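Local coordinates for protein putative tetR family transcription regulator (Shewanella loihica, PDB 3PPB) that probably binds DNA through an N-terminal helix-turn-helix and acts as a transcription regulator of the TetR family, at residues E67-V76 with Q88-W96; M125-I136 with I150-H158. All coordinates share one frame; numbering follows the deposited sequence.

Contact 1. Residues E67-V76 with Q88-W96; sequences EFADAIQASV and QLWFAALTW. With EDO (1,2-ethanediol), chain G; EDO (1,2-ethanediol), chain H.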
# COMPACT_ATOMS: atom_id res chain seq x y z
N GLU A 67 14.60 9.12 8.70
CA GLU A 67 15.06 8.13 9.68
C GLU A 67 15.23 6.74 9.04
O GLU A 67 16.24 6.07 9.25
CB GLU A 67 14.06 8.03 10.84
CG GLU A 67 14.12 9.19 11.80
CD GLU A 67 13.06 9.09 12.88
OE1 GLU A 67 12.73 7.95 13.29
OE2 GLU A 67 12.52 10.15 13.28
N PHE A 68 14.22 6.32 8.26
CA PHE A 68 14.22 5.04 7.55
C PHE A 68 15.41 4.96 6.58
O PHE A 68 16.16 3.98 6.59
CB PHE A 68 12.89 4.89 6.80
CG PHE A 68 12.78 3.70 5.89
CD1 PHE A 68 12.55 2.42 6.40
CD2 PHE A 68 12.83 3.85 4.50
CE1 PHE A 68 12.39 1.32 5.56
CE2 PHE A 68 12.68 2.75 3.65
CZ PHE A 68 12.46 1.50 4.18
N ALA A 69 15.58 6.00 5.75
CA ALA A 69 16.65 6.09 4.75
C ALA A 69 18.01 6.02 5.41
O ALA A 69 18.86 5.24 4.97
CB ALA A 69 16.51 7.37 3.94
N ASP A 70 18.19 6.77 6.53
CA ASP A 70 19.42 6.82 7.32
C ASP A 70 19.76 5.45 7.92
O ASP A 70 20.91 5.03 7.84
CB ASP A 70 19.30 7.87 8.44
CG ASP A 70 19.35 9.33 8.00
OD1 ASP A 70 19.52 9.59 6.79
OD2 ASP A 70 19.25 10.22 8.89
N ALA A 71 18.75 4.74 8.50
CA ALA A 71 18.93 3.43 9.13
C ALA A 71 19.34 2.35 8.15
O ALA A 71 20.28 1.60 8.43
CB ALA A 71 17.66 3.00 9.86
N ILE A 72 18.66 2.27 7.00
CA ILE A 72 18.95 1.21 6.03
C ILE A 72 20.30 1.45 5.34
O ILE A 72 21.03 0.49 5.12
CB ILE A 72 17.78 0.96 5.03
CG1 ILE A 72 17.56 2.11 4.03
CG2 ILE A 72 16.49 0.65 5.82
CD1 ILE A 72 16.59 1.77 2.87
N GLN A 73 20.67 2.73 5.08
CA GLN A 73 21.97 3.03 4.45
C GLN A 73 23.13 2.80 5.43
O GLN A 73 24.16 2.27 5.03
CB GLN A 73 22.01 4.46 3.90
CG GLN A 73 21.14 4.64 2.66
CD GLN A 73 21.44 5.95 1.99
OE1 GLN A 73 20.90 7.00 2.34
NE2 GLN A 73 22.34 5.91 1.00
N ALA A 74 22.94 3.13 6.73
CA ALA A 74 23.96 2.94 7.77
C ALA A 74 24.23 1.44 8.04
O ALA A 74 25.29 1.10 8.56
CB ALA A 74 23.54 3.63 9.05
N SER A 75 23.29 0.56 7.68
CA SER A 75 23.36 -0.89 7.87
C SER A 75 24.13 -1.59 6.75
O SER A 75 24.39 -2.79 6.84
CB SER A 75 21.95 -1.46 7.93
OG SER A 75 21.21 -0.93 9.02
N VAL A 76 24.49 -0.84 5.70
CA VAL A 76 25.11 -1.38 4.51
C VAL A 76 26.50 -0.83 4.29
O VAL A 76 26.68 0.37 4.08
CB VAL A 76 24.21 -1.11 3.28
CG1 VAL A 76 24.88 -1.52 1.97
CG2 VAL A 76 22.85 -1.80 3.43
N GLN A 88 21.15 -6.74 1.57
CA GLN A 88 21.41 -6.06 2.85
C GLN A 88 20.41 -4.91 3.05
O GLN A 88 19.91 -4.75 4.16
CB GLN A 88 22.84 -5.48 2.89
CG GLN A 88 24.00 -6.45 2.91
CD GLN A 88 25.32 -5.68 2.95
OE1 GLN A 88 25.70 -5.09 3.97
NE2 GLN A 88 26.04 -5.63 1.83
N LEU A 89 20.12 -4.12 1.98
CA LEU A 89 19.19 -2.99 2.10
C LEU A 89 17.78 -3.47 2.37
O LEU A 89 17.08 -2.89 3.19
CB LEU A 89 19.20 -2.11 0.84
CG LEU A 89 20.38 -1.12 0.71
CD1 LEU A 89 20.57 -0.72 -0.70
CD2 LEU A 89 20.18 0.12 1.60
N TRP A 90 17.36 -4.54 1.66
CA TRP A 90 16.03 -5.14 1.81
C TRP A 90 15.84 -5.67 3.24
O TRP A 90 14.84 -5.34 3.88
CB TRP A 90 15.87 -6.25 0.78
CG TRP A 90 14.60 -7.02 0.92
CD1 TRP A 90 14.45 -8.27 1.45
CD2 TRP A 90 13.29 -6.58 0.55
NE1 TRP A 90 13.14 -8.66 1.36
CE2 TRP A 90 12.40 -7.64 0.83
CE3 TRP A 90 12.77 -5.39 0.00
CZ2 TRP A 90 11.03 -7.55 0.56
CZ3 TRP A 90 11.42 -5.31 -0.27
CH2 TRP A 90 10.57 -6.38 -0.00
N PHE A 91 16.81 -6.45 3.76
CA PHE A 91 16.65 -7.00 5.10
C PHE A 91 16.84 -5.92 6.18
O PHE A 91 16.17 -6.01 7.20
CB PHE A 91 17.52 -8.25 5.33
CG PHE A 91 16.99 -9.43 4.53
CD1 PHE A 91 15.68 -9.88 4.70
CD2 PHE A 91 17.80 -10.10 3.62
CE1 PHE A 91 15.18 -10.95 3.94
CE2 PHE A 91 17.32 -11.20 2.89
CZ PHE A 91 16.00 -11.62 3.06
N ALA A 92 17.63 -4.86 5.91
CA ALA A 92 17.73 -3.72 6.85
C ALA A 92 16.41 -2.96 6.92
O ALA A 92 16.02 -2.50 8.00
CB ALA A 92 18.84 -2.76 6.43
N ALA A 93 15.72 -2.82 5.77
CA ALA A 93 14.42 -2.13 5.68
C ALA A 93 13.36 -2.92 6.46
O ALA A 93 12.62 -2.35 7.27
CB ALA A 93 14.00 -1.95 4.22
N LEU A 94 13.31 -4.24 6.25
CA LEU A 94 12.36 -5.13 6.93
C LEU A 94 12.67 -5.19 8.42
O LEU A 94 11.73 -5.15 9.21
CB LEU A 94 12.35 -6.53 6.27
CG LEU A 94 11.26 -6.80 5.20
CD1 LEU A 94 11.22 -5.72 4.13
CD2 LEU A 94 11.50 -8.13 4.48
N THR A 95 13.97 -5.19 8.82
CA THR A 95 14.36 -5.19 10.24
C THR A 95 13.87 -3.90 10.88
O THR A 95 13.32 -3.94 11.99
CB THR A 95 15.87 -5.37 10.40
OG1 THR A 95 16.24 -6.61 9.80
CG2 THR A 95 16.34 -5.33 11.86
N TRP A 96 14.04 -2.76 10.18
CA TRP A 96 13.61 -1.45 10.67
C TRP A 96 12.10 -1.47 10.91
O TRP A 96 11.65 -1.00 11.95
CB TRP A 96 14.02 -0.34 9.70
CG TRP A 96 13.59 1.03 10.16
CD1 TRP A 96 14.35 1.94 10.85
CD2 TRP A 96 12.31 1.65 9.95
NE1 TRP A 96 13.62 3.09 11.08
CE2 TRP A 96 12.35 2.93 10.56
CE3 TRP A 96 11.12 1.24 9.32
CZ2 TRP A 96 11.26 3.81 10.52
CZ3 TRP A 96 10.04 2.10 9.31
CH2 TRP A 96 10.11 3.36 9.92
C1 EDO G . 14.86 4.81 13.84
O1 EDO G . 13.75 5.50 13.24
C2 EDO G . 16.05 4.88 12.90
O2 EDO G . 17.13 4.09 13.42
C1 EDO H . 8.54 11.45 15.89
O1 EDO H . 9.16 10.28 16.44
C2 EDO H . 9.53 12.16 14.98
O2 EDO H . 9.91 11.28 13.92

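Contact 2. Residues M125-I136 with I150-H158; sequences MHGILGFIAELI and IELMQDNCH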
# COMPACT_ATOMS: atom_id res chain seq x y z
N MSE A 125 10.57 10.31 -2.30
CA MSE A 125 10.94 9.35 -3.34
C MSE A 125 12.25 9.70 -4.05
O MSE A 125 13.15 8.85 -4.11
CB MSE A 125 9.81 9.25 -4.38
CG MSE A 125 9.86 8.00 -5.26
SE MSE A 125 8.64 8.12 -6.82
CE MSE A 125 6.90 8.54 -5.87
N HIS A 126 12.36 10.92 -4.60
CA HIS A 126 13.53 11.33 -5.38
C HIS A 126 14.58 12.06 -4.56
O HIS A 126 15.74 12.13 -4.99
CB HIS A 126 13.09 12.19 -6.58
CG HIS A 126 11.99 11.55 -7.38
ND1 HIS A 126 10.75 12.16 -7.51
CD2 HIS A 126 11.95 10.34 -7.97
CE1 HIS A 126 10.02 11.32 -8.22
NE2 HIS A 126 10.69 10.20 -8.51
N GLY A 127 14.21 12.56 -3.38
CA GLY A 127 15.15 13.29 -2.54
C GLY A 127 15.75 12.40 -1.48
O GLY A 127 16.89 11.94 -1.61
N ILE A 128 14.94 12.08 -0.46
CA ILE A 128 15.32 11.24 0.67
C ILE A 128 15.74 9.83 0.20
O ILE A 128 16.75 9.31 0.67
CB ILE A 128 14.17 11.20 1.72
CG1 ILE A 128 13.94 12.63 2.30
CG2 ILE A 128 14.48 10.20 2.83
CD1 ILE A 128 12.69 12.82 3.24
N LEU A 129 14.98 9.22 -0.71
CA LEU A 129 15.28 7.87 -1.18
C LEU A 129 15.80 7.87 -2.62
O LEU A 129 15.67 6.87 -3.33
CB LEU A 129 14.04 6.98 -1.01
CG LEU A 129 13.60 6.81 0.47
CD1 LEU A 129 12.15 6.46 0.56
CD2 LEU A 129 14.46 5.77 1.21
N GLY A 130 16.47 8.97 -3.00
CA GLY A 130 17.09 9.14 -4.31
C GLY A 130 18.13 8.08 -4.64
O GLY A 130 18.33 7.73 -5.82
N PHE A 131 18.80 7.53 -3.60
CA PHE A 131 19.84 6.51 -3.77
C PHE A 131 19.26 5.22 -4.37
O PHE A 131 20.01 4.46 -4.97
CB PHE A 131 20.57 6.21 -2.44
CG PHE A 131 19.77 5.42 -1.43
CD1 PHE A 131 18.96 6.07 -0.50
CD2 PHE A 131 19.80 4.03 -1.41
CE1 PHE A 131 18.21 5.35 0.42
CE2 PHE A 131 19.04 3.30 -0.50
CZ PHE A 131 18.25 3.97 0.41
N ILE A 132 17.93 4.97 -4.19
CA ILE A 132 17.29 3.75 -4.70
C ILE A 132 17.32 3.76 -6.22
O ILE A 132 17.74 2.76 -6.80
CB ILE A 132 15.85 3.52 -4.15
CG1 ILE A 132 15.90 3.21 -2.63
CG2 ILE A 132 15.15 2.38 -4.90
CD1 ILE A 132 14.50 3.15 -1.93
N ALA A 133 16.91 4.87 -6.86
CA ALA A 133 16.95 5.00 -8.32
C ALA A 133 18.41 4.91 -8.82
O ALA A 133 18.63 4.37 -9.90
CB ALA A 133 16.32 6.33 -8.75
N GLU A 134 19.39 5.40 -8.04
CA GLU A 134 20.79 5.33 -8.44
C GLU A 134 21.27 3.87 -8.46
O GLU A 134 21.97 3.47 -9.40
CB GLU A 134 21.68 6.20 -7.56
CG GLU A 134 23.16 6.25 -7.98
CD GLU A 134 23.49 6.48 -9.45
OE1 GLU A 134 22.80 7.28 -10.12
OE2 GLU A 134 24.48 5.86 -9.93
N LEU A 135 20.85 3.07 -7.47
CA LEU A 135 21.20 1.65 -7.44
C LEU A 135 20.54 0.90 -8.59
O LEU A 135 21.19 0.03 -9.19
CB LEU A 135 20.84 1.00 -6.11
CG LEU A 135 21.74 1.43 -4.94
CD1 LEU A 135 21.16 0.97 -3.64
CD2 LEU A 135 23.18 0.91 -5.11
N ILE A 136 19.28 1.24 -8.94
CA ILE A 136 18.60 0.62 -10.09
C ILE A 136 19.38 0.96 -11.38
O ILE A 136 19.64 0.04 -12.17
CB ILE A 136 17.10 1.01 -10.20
CG1 ILE A 136 16.31 0.58 -8.93
CG2 ILE A 136 16.48 0.44 -11.48
CD1 ILE A 136 14.93 1.31 -8.77
N ILE A 150 12.26 3.93 -14.73
CA ILE A 150 12.85 4.03 -13.40
C ILE A 150 11.78 4.32 -12.31
O ILE A 150 11.81 3.71 -11.25
CB ILE A 150 14.03 5.06 -13.34
CG1 ILE A 150 14.94 4.79 -12.13
CG2 ILE A 150 13.59 6.54 -13.41
CD1 ILE A 150 16.12 4.00 -12.47
N GLU A 151 10.84 5.24 -12.57
CA GLU A 151 9.86 5.59 -11.54
C GLU A 151 8.88 4.45 -11.23
O GLU A 151 8.48 4.29 -10.08
CB GLU A 151 9.09 6.87 -11.90
CG GLU A 151 8.58 7.50 -10.62
CD GLU A 151 7.66 8.69 -10.75
OE1 GLU A 151 7.98 9.59 -11.54
OE2 GLU A 151 6.66 8.75 -9.98
N LEU A 152 8.53 3.65 -12.24
CA LEU A 152 7.67 2.49 -12.06
C LEU A 152 8.42 1.46 -11.22
O LEU A 152 7.85 0.85 -10.33
CB LEU A 152 7.25 1.89 -13.44
CG LEU A 152 6.41 0.60 -13.42
CD1 LEU A 152 5.14 0.72 -12.55
CD2 LEU A 152 6.06 0.17 -14.82
N MSE A 153 9.72 1.29 -11.49
CA MSE A 153 10.53 0.34 -10.73
C MSE A 153 10.64 0.80 -9.26
O MSE A 153 10.54 -0.05 -8.39
CB MSE A 153 11.91 0.17 -11.39
CG MSE A 153 11.82 -0.45 -12.80
SE MSE A 153 13.58 -0.71 -13.54
CE MSE A 153 14.05 -2.33 -12.65
N GLN A 154 10.82 2.13 -8.99
CA GLN A 154 10.92 2.58 -7.58
C GLN A 154 9.57 2.39 -6.89
O GLN A 154 9.56 1.93 -5.75
CB GLN A 154 11.43 4.02 -7.41
CG GLN A 154 11.81 4.32 -5.94
CD GLN A 154 12.59 5.59 -5.66
OE1 GLN A 154 13.21 6.20 -6.55
NE2 GLN A 154 12.63 5.99 -4.39
N ASP A 155 8.43 2.69 -7.57
CA ASP A 155 7.11 2.46 -6.96
C ASP A 155 6.94 0.99 -6.66
O ASP A 155 6.37 0.63 -5.64
CB ASP A 155 5.97 2.93 -7.87
CG ASP A 155 5.72 4.43 -7.86
OD1 ASP A 155 6.32 5.12 -7.02
OD2 ASP A 155 4.93 4.90 -8.71
N ASN A 156 7.44 0.14 -7.58
CA ASN A 156 7.34 -1.30 -7.41
C ASN A 156 8.12 -1.74 -6.17
O ASN A 156 7.58 -2.52 -5.39
CB ASN A 156 7.79 -2.03 -8.67
CG ASN A 156 7.70 -3.51 -8.50
OD1 ASN A 156 6.62 -4.11 -8.43
ND2 ASN A 156 8.86 -4.08 -8.26
N CYS A 157 9.37 -1.23 -5.98
CA CYS A 157 10.17 -1.54 -4.77
C CYS A 157 9.37 -1.18 -3.53
O CYS A 157 9.31 -1.95 -2.58
CB CYS A 157 11.50 -0.77 -4.79
SG CYS A 157 12.63 -1.29 -6.08
N HIS A 158 8.75 0.01 -3.57
CA HIS A 158 7.93 0.56 -2.49
C HIS A 158 6.71 -0.33 -2.21
O HIS A 158 6.46 -0.66 -1.04
CB HIS A 158 7.51 1.98 -2.85
CG HIS A 158 6.91 2.78 -1.74
ND1 HIS A 158 6.96 2.36 -0.43
CD2 HIS A 158 6.33 4.00 -1.79
CE1 HIS A 158 6.35 3.30 0.26
NE2 HIS A 158 5.98 4.32 -0.51

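Contact 1. Residues E67-V76 with Q88-W96
Phe68 and Trp96 meet where helix 67-74 passes helix 88-96 in the all-helical TetR-type bundle, the two axes coming within 8.6 Å at 131° between their directions. The backbones draw nearest at Ile72 and Ala92, whose CA atoms lie 5.1 Å apart. Small residues permit this: the CG2 branch of Ile72 drops onto helix 88-96 and stops 3.5 Å from Ala93 CA, while Ser75 CB rests on the methyl of Ala92. A chi1 of 173° swings the Phe68 ring away from its own N, and an edge of it meets the face of Trp96 in a T-shaped pair, planes at 77°. Phe68 CD1 stands 3.5 Å from Trp96 CE3, and Phe68 CA adds a CH-pi contact over the five-membered ring. At the loop end, Val76 CG2 touches both Gln88 CB and Leu89 CG, 3.7 Å from each. Phe107 and Tyr161 extend the aromatic cluster. On the outer side an ethanediol, probably from the crystallisation liquor, links the two helices: its O1 donates at 2.7 Å to Glu67 OE1, which also forms a salt bridge with Lys103, and accepts a weak bond from Trp96 NE1 at 3.2 Å.

Contact 2. Residues M125-I136 with I150-H158
Gln154 reaches Met125, in the conformer described (one of two modelled), because its CG stands anti to the backbone N (chi1 -167°) and the chain beyond stays extended, carrying the amide from helix 150-158 to the break between helices 125-128 and 130-136. Met125, a selenomethionine, also starts anti to its N; it runs past Gln154 in the opposite direction, and a bend at chi3 turns its CE toward the carboxylates of Glu151 and Asp155, which the selenium also approaches. At the break, Gln154 NE2 donates to Met125 O at 2.9 Å, with an N-H...O angle of 143° and the donor tilted out of the carbonyl plane. A weak second bond runs from Gln154 NE2 to Leu129 O, 3.3 Å away. Ile132 packs crosswise on the aliphatic part of this glutamine, its CG2 4.0 Å from Gln154 CG, and the Ala133 methyl approaches OE1.

Farther along, Ile136 is a knob set into a hole formed by Ile150, Met153, Gln154 and Cys157. Its CG2 touches the selenium of Met153 and, in the one of two Ile150 conformers described, Ile150 CD1, each at 3.7 Å; Ile136 CD1 lies more loosely near Met153 CB, Gln154 N and Cys157 SG. In that conformer Ile150 CD1 is also 3.6 Å from Ala133 O.

Near the surface, the edge of the His126 ring faces Glu151 CG, ring and carboxylate planes being 76° apart. Tyr167 of the second subunit packs on Glu151 and Asp155. Chemically, then, one buried amide, at least in this conformer, holds Met125 O and, more weakly, Leu129 O beside the apolar packing of Ile132, Ala133 and Ile136, while the Glu151 carboxylate on the same helix bonds through OE2 to His171 of the second subunit.

In the fold
Contact 1 closes before contact 2 opens along the chain, and their centres lie 14 Å apart in the helical body that follows the predicted helix-turn-helix. Helix 53-74 and helix 82-99 form the first; helices 118-128, 130-141 and 150-170 form the second. They share no helix but touch directly: Leu89 CD1 meets Leu135 CD1 at 3.4 Å, while Phe131 packs against Ile72 and Gln73, and Ile128 against Ala69. Helix 130-141 belongs to contact 2 through Ile132, Ala133 and Ile136, and turns Phe131 and Leu135 to contact 1. The second subunit reaches only contact 2, so this packing joins the dimer-facing helix 150-170, through helix 130-141, to helices 53-74 and 82-99.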